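Local coordinates for muscarinic toxin-like protein 3 homolog (PDB 3HH7), which is a homodimeric three-finger neurotoxin of king cobra venom that probably inhibits nicotinic acetylcholine receptors at the postsynaptic membrane, at residues A[1-5]-A[21-25]; A[14-18]-A[39-43]. All blocks are in the same frame, centred on the assembly; numbering follows the deposited sequence.

Contact 1 of 2, residues A[1-5]-A[21-25]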
loop_
_atom_site.group_PDB
_atom_site.type_symbol
_atom_site.label_atom_id
_atom_site.label_comp_id
_atom_site.label_asym_id
_atom_site.label_seq_id
_atom_site.Cartn_x
_atom_site.Cartn_y
_atom_site.Cartn_z
ATOM N N THR A 1 3.465 15.877 8.651
ATOM C CA THR A 1 3.780 14.827 7.630
ATOM C C THR A 1 4.513 15.420 6.431
ATOM O O THR A 1 4.048 16.379 5.828
ATOM C CB THR A 1 2.491 14.131 7.146
ATOM O OG1 THR A 1 1.711 13.737 8.277
ATOM C CG2 THR A 1 2.822 12.905 6.326
ATOM N N LYS A 2 5.663 14.838 6.105
ATOM C CA LYS A 2 6.443 15.183 4.916
ATOM C C LYS A 2 6.589 13.929 4.056
ATOM O O LYS A 2 7.053 12.878 4.526
ATOM C CB LYS A 2 7.828 15.727 5.315
ATOM C CG LYS A 2 8.836 15.869 4.176
ATOM C CD LYS A 2 10.063 16.673 4.614
ATOM C CE LYS A 2 10.759 16.041 5.801
ATOM N NZ LYS A 2 12.032 16.756 6.144
ATOM N N CYS A 3 6.169 14.040 2.797
ATOM C CA CYS A 3 6.164 12.907 1.885
ATOM C C CYS A 3 6.992 13.225 0.662
ATOM O O CYS A 3 7.026 14.371 0.214
ATOM C CB CYS A 3 4.737 12.649 1.406
ATOM S SG CYS A 3 3.558 12.291 2.693
ATOM N N TYR A 4 7.604 12.199 0.076
ATOM C CA TYR A 4 8.124 12.350 -1.277
ATOM C C TYR A 4 6.972 12.635 -2.232
ATOM O O TYR A 4 5.861 12.127 -2.041
ATOM C CB TYR A 4 8.850 11.093 -1.731
ATOM C CG TYR A 4 10.159 10.871 -1.023
ATOM C CD1 TYR A 4 11.273 11.645 -1.333
ATOM C CD2 TYR A 4 10.282 9.890 -0.046
ATOM C CE1 TYR A 4 12.488 11.438 -0.685
ATOM C CE2 TYR A 4 11.482 9.689 0.610
ATOM C CZ TYR A 4 12.579 10.466 0.285
ATOM O OH TYR A 4 13.771 10.242 0.940
ATOM N N ASN A 5 7.228 13.448 -3.256
ATOM C CA ASN A 5 6.200 13.693 -4.266
ATOM C C ASN A 5 6.690 13.656 -5.701
ATOM O O ASN A 5 5.947 14.014 -6.623
ATOM C CB ASN A 5 5.419 14.986 -3.967
ATOM C CG ASN A 5 6.256 16.234 -4.139
ATOM O OD1 ASN A 5 7.482 16.178 -4.092
ATOM N ND2 ASN A 5 5.596 17.377 -4.325
ATOM N N GLY A 21 -4.998 14.772 8.899
ATOM C CA GLY A 21 -5.528 13.542 8.326
ATOM C C GLY A 21 -4.819 13.162 7.044
ATOM O O GLY A 21 -5.437 12.592 6.139
ATOM N N TYR A 22 -3.521 13.470 6.975
ATOM C CA TYR A 22 -2.706 13.167 5.799
ATOM C C TYR A 22 -1.584 12.197 6.057
ATOM O O TYR A 22 -0.906 12.234 7.084
ATOM C CB TYR A 22 -2.105 14.439 5.206
ATOM C CG TYR A 22 -3.067 15.228 4.374
ATOM C CD1 TYR A 22 -3.063 15.129 2.984
ATOM C CD2 TYR A 22 -3.996 16.074 4.975
ATOM C CE1 TYR A 22 -3.951 15.853 2.214
ATOM C CE2 TYR A 22 -4.891 16.804 4.212
ATOM C CZ TYR A 22 -4.864 16.693 2.839
ATOM O OH TYR A 22 -5.752 17.420 2.094
ATOM N N PHE A 23 -1.375 11.341 5.070
ATOM C CA PHE A 23 -0.268 10.402 5.067
ATOM C C PHE A 23 0.334 10.386 3.668
ATOM O O PHE A 23 -0.061 11.186 2.807
ATOM C CB PHE A 23 -0.743 9.015 5.514
ATOM C CG PHE A 23 -2.036 8.561 4.865
ATOM C CD1 PHE A 23 -3.271 8.870 5.441
ATOM C CD2 PHE A 23 -2.017 7.780 3.712
ATOM C CE1 PHE A 23 -4.455 8.426 4.875
ATOM C CE2 PHE A 23 -3.207 7.341 3.138
ATOM C CZ PHE A 23 -4.427 7.665 3.720
ATOM N N CYS A 24 1.305 9.509 3.454
ATOM C CA CYS A 24 1.996 9.437 2.165
ATOM C C CYS A 24 1.538 8.247 1.345
ATOM O O CYS A 24 1.102 7.213 1.891
ATOM C CB CYS A 24 3.503 9.304 2.378
ATOM S SG CYS A 24 4.222 10.545 3.470
ATOM N N TYR A 25 1.674 8.368 0.031
ATOM C CA TYR A 25 1.483 7.204 -0.826
ATOM C C TYR A 25 2.537 7.107 -1.918
ATOM O O TYR A 25 3.173 8.104 -2.315
ATOM C CB TYR A 25 0.086 7.188 -1.459
ATOM C CG TYR A 25 -0.081 8.191 -2.581
ATOM C CD1 TYR A 25 0.050 7.794 -3.909
ATOM C CD2 TYR A 25 -0.351 9.530 -2.306
ATOM C CE1 TYR A 25 -0.093 8.714 -4.948
ATOM C CE2 TYR A 25 -0.493 10.465 -3.321
ATOM C CZ TYR A 25 -0.364 10.057 -4.638
ATOM O OH TYR A 25 -0.503 11.012 -5.629
#
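Strand 2-4 and strand 23-25 run side by side in the same direction, at an angle of 4°. Their axes come no nearer than 6.8 Å. They belong to two different sheets, and it is side chains that bridge the space between them. Cys-3 and Cys-24 are the closest backbone pair, with their CA atoms 5.4 Å apart. Both CA-to-CB bonds point across the gap, and SG of Cys-3 is bonded to SG of Cys-24 at 2.0 Å, a disulfide with a chi3 of -85°. Both cysteines are buried. Thr-1 adds a smaller contact at the exposed end: its CG2 lies 4.0 Å from SG of Cys-24 and 4.2 Å from CA of Phe-23. The Cys-3 to Cys-24 disulfide is one of four in this toxin, which are grouped in the globular core of the three-finger fold. Phe-23 points away from strand 2-4 and packs on Leu-48 of the second subunit, so this part of the core reaches the dimer interface. Strand 2-4 pairs antiparallel with strand 14-16, with backbone hydrogen bonding between Cys-3 and Glu-15. Strand 23-31 is the middle strand of the three-stranded sheet, between strands 34-42 and 52-58.

Contact 2 of 2, residues A[14-18]-A[39-43]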
loop_
_atom_site.group_PDB
_atom_site.type_symbol
_atom_site.label_atom_id
_atom_site.label_comp_id
_atom_site.label_asym_id
_atom_site.label_seq_id
_atom_site.Cartn_x
_atom_site.Cartn_y
_atom_site.Cartn_z
ATOM N N THR A 14 10.151 16.699 -2.046
ATOM C CA THR A 14 9.188 16.461 -0.980
ATOM C C THR A 14 8.166 17.577 -0.873
ATOM O O THR A 14 8.342 18.686 -1.408
ATOM C CB THR A 14 9.860 16.246 0.387
ATOM O OG1 THR A 14 10.634 17.399 0.722
ATOM C CG2 THR A 14 10.756 15.021 0.374
ATOM N N GLU A 15 7.077 17.263 -0.193
ATOM C CA GLU A 15 6.078 18.255 0.131
ATOM C C GLU A 15 5.618 18.022 1.550
ATOM O O GLU A 15 5.644 16.889 2.053
ATOM C CB GLU A 15 4.898 18.192 -0.832
ATOM C CG GLU A 15 4.106 16.910 -0.759
ATOM C CD GLU A 15 2.976 16.842 -1.775
ATOM O OE1 GLU A 15 2.674 17.873 -2.419
ATOM O OE2 GLU A 15 2.400 15.746 -1.927
ATOM N N ILE A 16 5.213 19.107 2.200
ATOM C CA ILE A 16 4.649 19.034 3.525
ATOM C C ILE A 16 3.134 18.969 3.360
ATOM O O ILE A 16 2.532 19.824 2.716
ATOM C CB ILE A 16 5.074 20.258 4.383
ATOM C CG1 ILE A 16 6.613 20.326 4.462
ATOM C CG2 ILE A 16 4.382 20.202 5.746
ATOM C CD1 ILE A 16 7.201 21.537 5.220
ATOM N N CYS A 17 2.514 17.943 3.937
ATOM C CA CYS A 17 1.071 17.754 3.784
ATOM C C CYS A 17 0.278 18.830 4.540
ATOM O O CYS A 17 0.759 19.332 5.559
ATOM C CB CYS A 17 0.659 16.361 4.240
ATOM S SG CYS A 17 1.633 14.997 3.515
ATOM N N PRO A 18 -0.914 19.203 4.022
ATOM C CA PRO A 18 -1.726 20.306 4.575
ATOM C C PRO A 18 -2.318 20.106 5.973
ATOM O O PRO A 18 -2.235 21.014 6.812
ATOM C CB PRO A 18 -2.873 20.446 3.555
ATOM C CG PRO A 18 -2.388 19.786 2.319
ATOM C CD PRO A 18 -1.549 18.640 2.816
ATOM N N ARG A 39 3.950 9.692 -6.392
ATOM C CA ARG A 39 4.151 9.793 -4.953
ATOM C C ARG A 39 3.552 11.088 -4.436
ATOM O O ARG A 39 3.551 12.108 -5.128
ATOM C CB ARG A 39 5.640 9.832 -4.635
ATOM C CG ARG A 39 6.419 8.610 -5.065
ATOM C CD ARG A 39 7.864 8.820 -4.680
ATOM N NE ARG A 39 8.750 7.710 -5.033
ATOM C CZ ARG A 39 9.303 7.518 -6.230
ATOM N NH1 ARG A 39 9.031 8.332 -7.257
ATOM N NH2 ARG A 39 10.112 6.486 -6.412
ATOM N N GLY A 40 3.082 11.078 -3.198
ATOM C CA GLY A 40 2.670 12.319 -2.582
ATOM C C GLY A 40 1.907 12.210 -1.273
ATOM O O GLY A 40 1.818 11.146 -0.669
ATOM N N CYS A 41 1.403 13.353 -0.824
ATOM C CA CYS A 41 0.470 13.438 0.293
ATOM C C CYS A 41 -0.922 13.035 -0.137
ATOM O O CYS A 41 -1.343 13.302 -1.271
ATOM C CB CYS A 41 0.396 14.881 0.800
ATOM S SG CYS A 41 1.877 15.481 1.556
ATOM N N THR A 42 -1.649 12.413 0.785
ATOM C CA THR A 42 -3.050 12.074 0.541
ATOM C C THR A 42 -3.797 11.876 1.852
ATOM O O THR A 42 -3.179 11.597 2.881
ATOM C CB THR A 42 -3.181 10.803 -0.334
ATOM O OG1 THR A 42 -4.555 10.600 -0.713
ATOM C CG2 THR A 42 -2.640 9.561 0.409
ATOM N N PHE A 43 -5.119 12.030 1.807
ATOM C CA PHE A 43 -5.965 11.697 2.954
ATOM C C PHE A 43 -6.725 10.374 2.764
ATOM O O PHE A 43 -7.428 9.892 3.674
ATOM C CB PHE A 43 -6.927 12.859 3.298
ATOM C CG PHE A 43 -7.852 13.265 2.176
ATOM C CD1 PHE A 43 -8.977 12.503 1.867
ATOM C CD2 PHE A 43 -7.627 14.445 1.465
ATOM C CE1 PHE A 43 -9.844 12.888 0.842
ATOM C CE2 PHE A 43 -8.494 14.845 0.437
ATOM C CZ PHE A 43 -9.598 14.064 0.128
HETATM O O HOH W 1 0.327 15.139 -3.142
#
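This is a disulfide cross-link between the first finger and the three-stranded sheet, backed by a hydrogen bond from backbone to carboxylate. It joins the end of the first finger, just after strand 14-16, to the returning strand of the second, 34-42. The short strands run parallel at 7°, with axes 7.3 Å apart at their closest. SG of Cys-17 and SG of Cys-41 are bonded at 2.0 Å, with a chi3 of -85°. The bond is part of the disulfide-rich core from which the loops of a three-finger toxin extend. Glu-15 reaches across beside it. The backbone N of Cys-41 donates to OE2 of Glu-15 at 2.8 Å, with an almost linear N-H...O angle of 171°. Water 1 donates to OE2 of Glu-15 at 2.5 Å and to O of Cys-41 at 3.1 Å, giving a second path between the segments. OE2 of Glu-15 also lies 3.5 Å from CA of Gly-40. A CB there would be tight against this oxygen, and the backbone angles alone call for glycine.

The centres of contacts 1 and 2 are only 4 Å apart, and the two interleave along the chain in the order 1-5, 14-18, 21-25, 39-43. Segments 1-5 and 14-18 are neighbours in the two-stranded sheet. Segments 21-25 and 39-43 are neighbours in the three-stranded sheet, where N of Phe-23 meets O of Thr-42 at 2.8 Å and N of Tyr-25 meets O of Gly-40 at 2.9 Å, both probable hydrogen bonds. Each contact therefore ties one side of the first finger to one strand of the large sheet. Together the two disulfides fasten the first finger to the second at two adjacent points in the core of the toxin.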